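Local structure of cytosol aminopeptidase (Coxiella burnetii, 3IJ3) at residues P230-L235 against L299-E304; K250-D255 against K271-G276. The protein probably acts as a manganese-dependent metalloaminopeptidase of the M17 family, removing residues from the N-terminus of peptides. One frame throughout, in Å; residues are numbered along the deposited sequence.

Interaction 1 joins two antiparallel strands of the catalytic-domain sheet, and interaction 2 forms most of a metal site at one end of that same sheet. Their centres lie 11 Å apart, and the strand holding 299-304 belongs to both neighbourhoods: V303 N is 3.0 Å from G251 O, and V303 O is 2.8 Å from C253 N, probable hydrogen bonds on either side of V252. The V303 and V252 side chains also pack, CG2 to CG2 at 3.9 Å. Segment 299-304 therefore runs between 230-235 and the metal-bearing 250-255. The side chain of V303 is about 8 Å from the lithium ion.

Interaction 1: residues P230-L235 against L299-E304; sequences PLLIDL and LIPAVE
I233 and I300 run alongside each other on one face of the sheet, where CD1 of I233 meets CG2 of I300 at 4.0 Å. In I233 this branch is extended, with CG1 anti to the carbonyl carbon, and its CD1 also comes near the CB of A302. L231, two residues earlier on the same face, meets that A302 methyl too, its CD1 lying 3.7 Å from A302 CB; CG sits between the backbone N and the carbonyl carbon (chi1 56°), a position that brings the branch toward the partner strand. On the other face, CD2 of L299 lies beside the carboxylate of D234, 3.5 Å from D234 CG, while the charge of D234 finds its salt bridge with R297. CD1 of L232 leans across to the I300 carbonyl and the P301 ring. The backbone evidence identifies an antiparallel ladder, with segment axes at 159° and 4.6 Å at closest approach, within the mixed sheet of the M17 catalytic domain. L231 with A302 and I233 with I300 are hydrogen-bonded pairs, each closed by two N-H to O=C bonds; the bond from I233 N to I300 O is 2.9 Å long and nearly straight at 179°. P301 has no amide hydrogen to give, but its pairing with L232 is non-hydrogen-bonded, so the ladder passes it intact. Helix 186-200 covers the face bearing L231 and I233, whereas I219 of helix 217-223 touches L232 and P301 on the other. Beyond the ladder, CB of P230 packs on V303 CG1 at 3.7 Å.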
ATOM      1  N   PRO A 230      -6.208 -27.294  19.070  1.00 16.92           N
ATOM      2  CA  PRO A 230      -5.058 -27.947  18.454  1.00 15.95           C
ATOM      3  C   PRO A 230      -4.805 -29.343  18.992  1.00 16.56           C
ATOM      4  O   PRO A 230      -5.203 -29.675  20.118  1.00 15.67           O
ATOM      5  CB  PRO A 230      -3.914 -27.017  18.828  1.00 17.89           C
ATOM      6  CG  PRO A 230      -4.290 -26.489  20.166  1.00 16.69           C
ATOM      7  CD  PRO A 230      -5.789 -26.277  20.051  1.00 15.54           C
ATOM      8  N   LEU A 231      -4.100 -30.136  18.197  1.00 16.74           N
ATOM      9  CA  LEU A 231      -3.743 -31.498  18.598  1.00 16.31           C
ATOM     10  C   LEU A 231      -2.526 -31.986  17.838  1.00 15.83           C
ATOM     11  O   LEU A 231      -2.076 -31.341  16.890  1.00 16.42           O
ATOM     12  CB  LEU A 231      -4.941 -32.412  18.422  1.00 17.48           C
ATOM     13  CG  LEU A 231      -5.592 -32.500  17.053  1.00 16.68           C
ATOM     14  CD1 LEU A 231      -4.819 -33.530  16.250  1.00 19.74           C
ATOM     15  CD2 LEU A 231      -7.051 -32.905  17.066  1.00 18.18           C
ATOM     16  N   LEU A 232      -1.969 -33.094  18.311  1.00 15.24           N
ATOM     17  CA  LEU A 232      -0.866 -33.757  17.646  1.00 14.14           C
ATOM     18  C   LEU A 232      -1.309 -35.179  17.351  1.00 14.19           C
ATOM     19  O   LEU A 232      -1.792 -35.888  18.236  1.00 16.01           O
ATOM     20  CB  LEU A 232       0.395 -33.771  18.505  1.00 15.92           C
ATOM     21  CG  LEU A 232       1.586 -34.564  17.964  1.00 16.26           C
ATOM     22  CD1 LEU A 232       2.140 -33.956  16.661  1.00 15.86           C
ATOM     23  CD2 LEU A 232       2.660 -34.651  19.018  1.00 19.39           C
ATOM     24  N   ILE A 233      -1.205 -35.560  16.090  1.00 13.55           N
ATOM     25  CA  ILE A 233      -1.526 -36.922  15.631  1.00 14.39           C
ATOM     26  C   ILE A 233      -0.204 -37.704  15.551  1.00 15.09           C
ATOM     27  O   ILE A 233       0.731 -37.236  14.910  1.00 16.34           O
ATOM     28  CB  ILE A 233      -2.161 -36.871  14.229  1.00 14.10           C
ATOM     29  CG1 ILE A 233      -3.416 -36.014  14.250  1.00 14.66           C
ATOM     30  CG2 ILE A 233      -2.486 -38.302  13.702  1.00 14.88           C
ATOM     31  CD1 ILE A 233      -3.796 -35.463  12.868  1.00 16.42           C
ATOM     32  N   ASP A 234      -0.170 -38.913  16.125  1.00 15.19           N
ATOM     33  CA  ASP A 234       1.035 -39.763  16.190  1.00 15.04           C
ATOM     34  C   ASP A 234       0.654 -41.190  15.816  1.00 15.45           C
ATOM     35  O   ASP A 234       0.000 -41.881  16.595  1.00 17.39           O
ATOM     36  CB  ASP A 234       1.597 -39.680  17.617  1.00 16.17           C
ATOM     37  CG  ASP A 234       2.959 -40.386  17.809  1.00 19.36           C
ATOM     38  OD1 ASP A 234       3.494 -40.985  16.871  1.00 22.31           O
ATOM     39  OD2 ASP A 234       3.506 -40.307  18.957  1.00 22.13           O
ATOM     40  N   LEU A 235       0.985 -41.585  14.592  1.00 14.52           N
ATOM     41  CA  LEU A 235       0.693 -42.920  14.074  1.00 14.16           C
ATOM     42  C   LEU A 235       1.945 -43.769  13.997  1.00 14.65           C
ATOM     43  O   LEU A 235       3.024 -43.268  13.626  1.00 15.62           O
ATOM     44  CB  LEU A 235       0.031 -42.824  12.684  1.00 14.73           C
ATOM     45  CG  LEU A 235      -0.192 -44.112  11.845  1.00 14.77           C
ATOM     46  CD1 LEU A 235      -1.279 -43.915  10.784  1.00 16.74           C
ATOM     47  CD2 LEU A 235       1.117 -44.578  11.161  1.00 14.64           C
ATOM     48  N   LEU A 299       3.924 -38.077  12.349  1.00 15.60           N
ATOM     49  CA  LEU A 299       3.609 -37.031  13.296  1.00 15.02           C
ATOM     50  C   LEU A 299       3.050 -35.834  12.565  1.00 14.95           C
ATOM     51  O   LEU A 299       3.702 -35.280  11.664  1.00 15.51           O
ATOM     52  CB  LEU A 299       4.881 -36.625  14.073  1.00 15.31           C
ATOM     53  CG  LEU A 299       5.377 -37.636  15.094  1.00 17.86           C
ATOM     54  CD1 LEU A 299       6.859 -37.384  15.439  1.00 15.14           C
ATOM     55  CD2 LEU A 299       4.489 -37.550  16.358  1.00 15.50           C
ATOM     56  N   ILE A 300       1.823 -35.443  12.932  1.00 14.94           N
ATOM     57  CA  ILE A 300       1.164 -34.281  12.334  1.00 14.99           C
ATOM     58  C   ILE A 300       0.612 -33.319  13.402  1.00 14.91           C
ATOM     59  O   ILE A 300      -0.341 -33.663  14.127  1.00 15.41           O
ATOM     60  CB  ILE A 300      -0.020 -34.701  11.419  1.00 14.87           C
ATOM     61  CG1 ILE A 300       0.479 -35.485  10.209  1.00 16.83           C
ATOM     62  CG2 ILE A 300      -0.849 -33.482  10.995  1.00 17.09           C
ATOM     63  CD1 ILE A 300      -0.664 -36.202   9.413  1.00 15.58           C
ATOM     64  N   PRO A 301       1.254 -32.142  13.544  1.00 15.75           N
ATOM     65  CA  PRO A 301       0.678 -31.099  14.383  1.00 15.33           C
ATOM     66  C   PRO A 301      -0.518 -30.548  13.597  1.00 14.99           C
ATOM     67  O   PRO A 301      -0.360 -30.122  12.430  1.00 15.94           O
ATOM     68  CB  PRO A 301       1.789 -30.071  14.532  1.00 16.40           C
ATOM     69  CG  PRO A 301       2.889 -30.490  13.655  1.00 21.51           C
ATOM     70  CD  PRO A 301       2.617 -31.806  13.076  1.00 16.36           C
ATOM     71  N   ALA A 302      -1.691 -30.550  14.212  1.00 13.95           N
ATOM     72  CA  ALA A 302      -2.928 -30.121  13.535  1.00 14.86           C
ATOM     73  C   ALA A 302      -3.533 -28.950  14.306  1.00 16.69           C
ATOM     74  O   ALA A 302      -3.944 -29.091  15.469  1.00 16.41           O
ATOM     75  CB  ALA A 302      -3.895 -31.301  13.402  1.00 15.89           C
ATOM     76  N   VAL A 303      -3.526 -27.786  13.670  1.00 16.18           N
ATOM     77  CA  VAL A 303      -4.007 -26.566  14.300  1.00 16.54           C
ATOM     78  C   VAL A 303      -4.624 -25.599  13.297  1.00 17.84           C
ATOM     79  O   VAL A 303      -4.545 -25.813  12.074  1.00 18.04           O
ATOM     80  CB  VAL A 303      -2.785 -25.784  14.878  1.00 16.10           C
ATOM     81  CG1 VAL A 303      -1.855 -26.647  15.759  1.00 16.28           C
ATOM     82  CG2 VAL A 303      -1.924 -25.140  13.747  1.00 16.03           C
ATOM     83  N   GLU A 304      -5.314 -24.578  13.813  0.60 17.37           N
ATOM     84  CA  GLU A 304      -5.747 -23.452  12.988  0.60 18.23           C
ATOM     85  C   GLU A 304      -4.960 -22.266  13.526  0.60 17.75           C
ATOM     86  O   GLU A 304      -4.800 -22.142  14.744  0.60 17.31           O
ATOM     87  CB  GLU A 304      -7.264 -23.139  13.073  0.60 18.32           C
ATOM     88  CG  GLU A 304      -7.701 -21.919  12.149  0.60 22.94           C
ATOM     89  CD  GLU A 304      -9.240 -21.746  11.969  0.60 24.29           C
ATOM     90  OE1 GLU A 304      -9.985 -22.653  12.410  0.60 25.44           O
ATOM     91  OE2 GLU A 304      -9.704 -20.703  11.379  0.60 19.38           O
TER

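Interaction 2: residues K250-D255 against K271-G276; sequences KGVCFD and KKDMGG. With LI (lithium ion), chain C; SO4 (sulfate ion), chain D.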
ATOM      1  N   LYS A 250       3.117 -30.650   8.279  1.00 14.68           N
ATOM      2  CA  LYS A 250       2.484 -29.434   8.783  1.00 16.03           C
ATOM      3  C   LYS A 250       0.980 -29.459   8.522  1.00 16.16           C
ATOM      4  O   LYS A 250       0.541 -29.396   7.372  1.00 15.44           O
ATOM      5  CB  LYS A 250       3.131 -28.215   8.130  1.00 16.42           C
ATOM      6  CG  LYS A 250       2.462 -26.855   8.451  1.00 15.91           C
ATOM      7  CD  LYS A 250       3.086 -25.752   7.608  1.00 18.23           C
ATOM      8  CE  LYS A 250       2.216 -24.496   7.564  1.00 19.30           C
ATOM      9  NZ  LYS A 250       2.795 -23.474   6.605  1.00 20.19           N
ATOM     10  N   GLY A 251       0.196 -29.519   9.603  1.00 15.86           N
ATOM     11  CA  GLY A 251      -1.251 -29.577   9.528  1.00 14.93           C
ATOM     12  C   GLY A 251      -1.942 -28.290   9.928  1.00 15.26           C
ATOM     13  O   GLY A 251      -2.818 -28.306  10.788  1.00 15.97           O
ATOM     14  N   VAL A 252      -1.587 -27.173   9.294  1.00 14.99           N
ATOM     15  CA  VAL A 252      -2.263 -25.888   9.614  1.00 13.55           C
ATOM     16  C   VAL A 252      -3.523 -25.875   8.746  1.00 15.24           C
ATOM     17  O   VAL A 252      -3.491 -25.531   7.559  1.00 15.69           O
ATOM     18  CB  VAL A 252      -1.345 -24.692   9.377  1.00 14.82           C
ATOM     19  CG1 VAL A 252      -2.067 -23.370   9.618  1.00 14.96           C
ATOM     20  CG2 VAL A 252      -0.145 -24.791  10.313  1.00 15.31           C
ATOM     21  N   CYS A 253      -4.635 -26.276   9.353  1.00 15.80           N
ATOM     22  CA  CYS A 253      -5.915 -26.442   8.647  1.00 15.70           C
ATOM     23  C   CYS A 253      -6.441 -25.175   7.998  1.00 16.04           C
ATOM     24  O   CYS A 253      -7.102 -25.230   6.943  1.00 15.99           O
ATOM     25  CB  CYS A 253      -6.923 -27.118   9.558  1.00 15.82           C
ATOM     26  SG  CYS A 253      -6.374 -28.847   9.939  1.00 20.11           S
ATOM     27  N   PHE A 254      -6.161 -24.045   8.634  1.00 16.42           N
ATOM     28  CA  PHE A 254      -6.418 -22.738   8.041  1.00 16.38           C
ATOM     29  C   PHE A 254      -5.420 -21.763   8.637  1.00 15.91           C
ATOM     30  O   PHE A 254      -5.126 -21.809   9.833  1.00 15.98           O
ATOM     31  CB  PHE A 254      -7.840 -22.205   8.223  1.00 16.42           C
ATOM     32  CG  PHE A 254      -8.092 -20.997   7.399  1.00 17.12           C
ATOM     33  CD1 PHE A 254      -8.262 -21.123   6.019  1.00 17.18           C
ATOM     34  CD2 PHE A 254      -8.093 -19.721   7.959  1.00 19.58           C
ATOM     35  CE1 PHE A 254      -8.437 -20.007   5.213  1.00 17.54           C
ATOM     36  CE2 PHE A 254      -8.282 -18.604   7.151  1.00 18.55           C
ATOM     37  CZ  PHE A 254      -8.433 -18.743   5.786  1.00 19.03           C
ATOM     38  N   ASP A 255      -4.842 -20.933   7.772  1.00 16.40           N
ATOM     39  CA  ASP A 255      -3.898 -19.929   8.210  1.00 17.27           C
ATOM     40  C   ASP A 255      -4.389 -18.512   7.869  1.00 17.11           C
ATOM     41  O   ASP A 255      -4.382 -18.095   6.713  1.00 17.21           O
ATOM     42  CB  ASP A 255      -2.532 -20.203   7.590  1.00 16.97           C
ATOM     43  CG  ASP A 255      -1.419 -19.332   8.175  1.00 18.13           C
ATOM     44  OD1 ASP A 255      -1.663 -18.603   9.158  1.00 17.08           O
ATOM     45  OD2 ASP A 255      -0.305 -19.402   7.598  1.00 17.65           O
ATOM     46  N   LYS A 271      -6.812 -22.832   3.020  1.00 15.13           N
ATOM     47  CA  LYS A 271      -7.303 -24.171   3.389  1.00 15.35           C
ATOM     48  C   LYS A 271      -6.188 -25.180   3.026  1.00 14.60           C
ATOM     49  O   LYS A 271      -6.163 -26.299   3.537  1.00 15.17           O
ATOM     50  CB  LYS A 271      -8.600 -24.527   2.649  1.00 15.43           C
ATOM     51  CG  LYS A 271      -8.469 -24.730   1.143  1.00 14.97           C
ATOM     52  CD  LYS A 271      -9.825 -25.009   0.509  1.00 15.28           C
ATOM     53  CE  LYS A 271      -9.683 -25.283  -0.969  1.00 14.54           C
ATOM     54  NZ  LYS A 271     -10.949 -25.657  -1.699  1.00 14.02           N
ATOM     55  N   LYS A 272      -5.249 -24.795   2.143  1.00 15.61           N
ATOM     56  CA  LYS A 272      -4.184 -25.725   1.725  1.00 15.65           C
ATOM     57  C   LYS A 272      -2.993 -25.746   2.628  1.00 16.42           C
ATOM     58  O   LYS A 272      -2.047 -26.505   2.361  1.00 14.53           O
ATOM     59  CB  LYS A 272      -3.685 -25.429   0.288  1.00 16.67           C
ATOM     60  CG  LYS A 272      -2.660 -24.287   0.156  1.00 16.63           C
ATOM     61  CD  LYS A 272      -2.261 -24.105  -1.296  1.00 17.04           C
ATOM     62  CE  LYS A 272      -1.312 -22.929  -1.515  1.00 18.87           C
ATOM     63  NZ  LYS A 272       0.001 -23.166  -0.840  1.00 17.47           N
ATOM     64  N   ASP A 273      -3.002 -24.965   3.707  1.00 15.89           N
ATOM     65  CA  ASP A 273      -1.814 -24.930   4.572  1.00 15.53           C
ATOM     66  C   ASP A 273      -1.605 -26.196   5.433  1.00 15.56           C
ATOM     67  O   ASP A 273      -0.683 -26.266   6.269  1.00 15.39           O
ATOM     68  CB  ASP A 273      -1.745 -23.643   5.388  1.00 16.23           C
ATOM     69  CG  ASP A 273      -0.311 -23.134   5.537  1.00 19.51           C
ATOM     70  OD1 ASP A 273       0.512 -23.365   4.613  1.00 18.77           O
ATOM     71  OD2 ASP A 273      -0.005 -22.516   6.560  1.00 20.62           O
ATOM     72  N   MET A 274      -2.467 -27.177   5.224  1.00 16.26           N
ATOM     73  CA  MET A 274      -2.315 -28.510   5.809  1.00 16.01           C
ATOM     74  C   MET A 274      -1.837 -29.511   4.739  1.00 15.28           C
ATOM     75  O   MET A 274      -1.856 -30.730   4.950  1.00 14.19           O
ATOM     76  CB  MET A 274      -3.599 -29.019   6.484  1.00 15.70           C
ATOM     77  CG  MET A 274      -4.884 -28.819   5.776  1.00 15.86           C
ATOM     78  SD  MET A 274      -4.986 -29.440   4.093  1.00 15.97           S
ATOM     79  CE  MET A 274      -4.991 -31.206   4.423  1.00 15.91           C
ATOM     80  N   GLY A 275      -1.373 -28.997   3.602  1.00 15.00           N
ATOM     81  CA  GLY A 275      -0.884 -29.844   2.506  1.00 15.16           C
ATOM     82  C   GLY A 275       0.285 -30.721   2.906  1.00 13.82           C
ATOM     83  O   GLY A 275       0.398 -31.843   2.456  1.00 13.45           O
ATOM     84  N   GLY A 276       1.121 -30.248   3.815  1.00 13.48           N
ATOM     85  CA  GLY A 276       2.254 -31.050   4.259  1.00 14.96           C
ATOM     86  C   GLY A 276       1.778 -32.274   5.019  1.00 14.08           C
ATOM     87  O   GLY A 276       2.324 -33.376   4.868  1.00 14.23           O
TER
HETATM   88 LI    LI C 460       1.044 -21.225   7.474  1.00 14.02          LI
HETATM   89  S   SO4 D 461       5.803 -21.366   7.965  1.00 21.61           S
HETATM   90  O1  SO4 D 461       4.494 -20.870   8.374  1.00 20.88           O
HETATM   91  O2  SO4 D 461       6.631 -21.379   9.180  1.00 23.18           O
HETATM   92  O3  SO4 D 461       5.588 -22.679   7.386  1.00 23.14           O
HETATM   93  O4  SO4 D 461       6.411 -20.459   6.970  1.00 18.99           O
HETATM   94  O   HOH W   1       1.557 -27.888   5.186  1.00 17.88           O
HETATM   95  O   HOH W   2       2.437 -19.998   6.994  1.00 18.32           O
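The chain of 250-255 bends sharply at C253 and packs against the loop that leads into helix 275-289, with G251 and M274 only 4.0 Å apart at their CA atoms and a weak bond from V252 N to D273 O (3.3 Å). At the start of the helix, one water accepts from G276 N and donates to K250 O, bridging the two backbones. D273 has the largest share of the contact, and its carboxylate is where K250 and D255 converge. K250 reaches it with a fully extended chain, CG anti to the backbone N (chi1 174°), and the lysine chain slants across the aspartate; NZ stands 3.0 Å from both D273 OD1 and OD2, a salt bridge whose individual hydrogen bonds are weak. The same ammonium group donates to sulfate O3 and to the T359 carbonyl, while T359 OG1 holds D273 OD1. D273 OD2 binds the lithium ion at 1.9 Å, and D255 OD2 comes in at 2.3 Å. These two carboxylates lie with their planes only 12° apart, and their OD2 atoms are 3.3 Å from each other, a closeness the shared cation probably makes tolerable. N305 and the amide of G257 bond to D255 OD1, leaving OD2 turned to the metal. The V252 side chain runs alongside D273, and M274 lays its CG 3.9 Å from C253 CA, because chi1 (44°) puts CG between the backbone N and the carbonyl carbon, while the bent end beyond leads away. A second water, which donates to the sulfate, and E334 complete the four ligands of lithium. A lysine and acidic residues gather round the metal as in the two-metal active site of M17 leucine aminopeptidases; the lithium ion is consistent with occupancy of one of the two metal positions.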